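Local coordinates for Bd3459 (Bdellovibrio bacteriovorus, PDB 5CEC), which is a predatory endopeptidase of the S13 (D-Ala-D-Ala carboxypeptidase) family, bound by an ankyrin-repeat immunity protein, and probably cleaves peptide bonds of peptidoglycan, at residues 118-123 with 427-432. The protein carries 1 engineered substitution. Residues are numbered along the deposited sequence; the frame is centred on the assembly and turned at random.
Sequences RNMSYF and LPFDKY. With SO4 (sulfate ion), chain E.
Two phenylalanines carry the contact: the rings of Phe123 and Phe429 form an offset stack, nearly parallel (8° between planes), with centroids 4.3 Å apart. Phe123 holds CG anti to the backbone N, whereas chi1 of 53° wedges the Phe429 ring between its own N and C. The offset lays each CB over the face of the other ring in a CH-pi contact, Phe123 CB lying 3.8 Å from the Phe429 centroid.

Met120, bent at chi2 and chi3, runs antiparallel to the Phe429 side chain, putting SD 3.9 Å from Phe429 CB and oblique to the ring, a Met-aromatic contact. Met120 CB meets Pro428 CB at 4.1 Å, while Asn119 offers CB to Pro428 CG and turns ND2 to Glu152.

No hydrogen bond joins the segments. Arg118 NH1 donates in the guanidinium plane to Tyr122 OH (3.1 Å) and to O1 of a sulfate ion, probably from the crystallisation liquor (2.9 Å), while NE pairs with Glu153. Asp430 OD1 accepts from Tyr432 N, closing an Asx turn, and is salt-bridged to Arg89.

With Leu235 of strand 231-236 touching Met120 and Phe123, this is hydrophobic packing of the loop before strand 436-437 against the first turns of helix 118-130, beside a mixed sheet.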
# COMPACT_ATOMS: atom_id res chain seq x y z
N ARG A 118 1.73 10.27 -14.78
CA ARG A 118 3.03 10.22 -15.46
C ARG A 118 3.17 9.05 -16.41
O ARG A 118 3.51 9.24 -17.58
CB ARG A 118 4.17 10.17 -14.41
CG ARG A 118 5.57 10.10 -15.04
CD ARG A 118 6.59 9.53 -14.06
NE ARG A 118 6.68 10.30 -12.83
CZ ARG A 118 7.38 11.43 -12.67
NH1 ARG A 118 8.04 11.99 -13.68
NH2 ARG A 118 7.43 11.99 -11.49
N ASN A 119 2.97 7.84 -15.90
CA ASN A 119 3.39 6.67 -16.68
C ASN A 119 2.45 6.38 -17.85
O ASN A 119 2.92 6.05 -18.96
CB ASN A 119 3.59 5.47 -15.77
CG ASN A 119 4.77 5.64 -14.86
OD1 ASN A 119 5.76 6.19 -15.29
ND2 ASN A 119 4.66 5.23 -13.62
N MET A 120 1.14 6.53 -17.66
CA MET A 120 0.23 6.45 -18.80
C MET A 120 0.50 7.54 -19.84
O MET A 120 0.37 7.31 -21.04
CB MET A 120 -1.23 6.41 -18.34
CG MET A 120 -2.16 6.12 -19.48
SD MET A 120 -1.87 4.51 -20.23
CE MET A 120 -3.51 3.89 -20.48
N SER A 121 0.89 8.72 -19.37
CA SER A 121 1.21 9.83 -20.26
C SER A 121 2.44 9.50 -21.09
O SER A 121 2.45 9.74 -22.30
CB SER A 121 1.43 11.13 -19.49
OG SER A 121 0.23 11.59 -18.91
N TYR A 122 3.46 8.94 -20.44
CA TYR A 122 4.64 8.50 -21.17
C TYR A 122 4.31 7.47 -22.24
O TYR A 122 4.82 7.53 -23.35
CB TYR A 122 5.69 7.89 -20.23
CG TYR A 122 6.42 8.84 -19.28
CD1 TYR A 122 6.29 10.23 -19.36
CD2 TYR A 122 7.23 8.32 -18.29
CE1 TYR A 122 6.97 11.07 -18.49
CE2 TYR A 122 7.91 9.14 -17.42
CZ TYR A 122 7.79 10.50 -17.52
OH TYR A 122 8.49 11.28 -16.65
N PHE A 123 3.45 6.52 -21.89
CA PHE A 123 3.00 5.53 -22.88
C PHE A 123 2.23 6.18 -24.01
O PHE A 123 2.47 5.87 -25.18
CB PHE A 123 2.17 4.44 -22.21
CG PHE A 123 1.74 3.35 -23.15
CD1 PHE A 123 2.67 2.44 -23.69
CD2 PHE A 123 0.43 3.26 -23.55
CE1 PHE A 123 2.27 1.46 -24.58
CE2 PHE A 123 0.03 2.27 -24.44
CZ PHE A 123 0.95 1.38 -24.97
N LEU A 427 1.13 -2.31 -14.31
CA LEU A 427 1.33 -0.99 -14.91
C LEU A 427 -0.02 -0.43 -15.32
O LEU A 427 -1.03 -1.17 -15.36
CB LEU A 427 2.24 -1.11 -16.15
CG LEU A 427 3.62 -1.71 -15.91
CD1 LEU A 427 4.43 -1.69 -17.20
CD2 LEU A 427 4.38 -1.06 -14.79
N PRO A 428 -0.08 0.86 -15.67
CA PRO A 428 -1.35 1.44 -16.07
C PRO A 428 -1.85 1.00 -17.43
O PRO A 428 -2.99 1.26 -17.78
CB PRO A 428 -1.08 2.97 -16.07
CG PRO A 428 0.14 3.14 -15.20
CD PRO A 428 0.95 1.89 -15.47
N PHE A 429 -0.98 0.31 -18.18
CA PHE A 429 -1.23 -0.14 -19.54
C PHE A 429 -0.70 -1.56 -19.68
O PHE A 429 0.14 -2.00 -18.86
CB PHE A 429 -0.57 0.82 -20.56
CG PHE A 429 0.89 1.05 -20.30
CD1 PHE A 429 1.85 0.20 -20.81
CD2 PHE A 429 1.31 2.14 -19.54
CE1 PHE A 429 3.17 0.40 -20.54
CE2 PHE A 429 2.65 2.36 -19.28
CZ PHE A 429 3.58 1.48 -19.79
N ASP A 430 -1.12 -2.25 -20.73
CA ASP A 430 -0.55 -3.56 -21.06
C ASP A 430 -0.44 -3.69 -22.58
O ASP A 430 -0.58 -2.70 -23.28
CB ASP A 430 -1.33 -4.69 -20.38
CG ASP A 430 -2.68 -4.97 -21.02
OD1 ASP A 430 -3.11 -4.22 -21.92
OD2 ASP A 430 -3.34 -5.97 -20.62
N LYS A 431 -0.23 -4.90 -23.07
CA LYS A 431 -0.05 -5.13 -24.51
C LYS A 431 -1.32 -4.90 -25.36
O LYS A 431 -1.23 -4.92 -26.58
CB LYS A 431 0.56 -6.52 -24.75
CG LYS A 431 -0.40 -7.69 -24.55
CD LYS A 431 0.25 -9.04 -24.82
CE LYS A 431 1.17 -9.48 -23.70
NZ LYS A 431 1.87 -10.75 -24.01
N TYR A 432 -2.47 -4.63 -24.73
CA TYR A 432 -3.68 -4.25 -25.47
C TYR A 432 -3.99 -2.76 -25.40
O TYR A 432 -5.01 -2.32 -25.91
CB TYR A 432 -4.88 -5.11 -25.04
CG TYR A 432 -4.64 -6.57 -25.31
CD1 TYR A 432 -4.82 -7.11 -26.59
CD2 TYR A 432 -4.18 -7.41 -24.30
CE1 TYR A 432 -4.56 -8.45 -26.84
CE2 TYR A 432 -3.95 -8.76 -24.54
CZ TYR A 432 -4.12 -9.26 -25.81
OH TYR A 432 -3.88 -10.59 -26.05
S SO4 E . 9.29 15.31 -13.84
O1 SO4 E . 9.86 14.14 -13.12
O2 SO4 E . 9.65 16.57 -13.16
O3 SO4 E . 7.86 15.16 -14.12
O4 SO4 E . 9.90 15.42 -15.22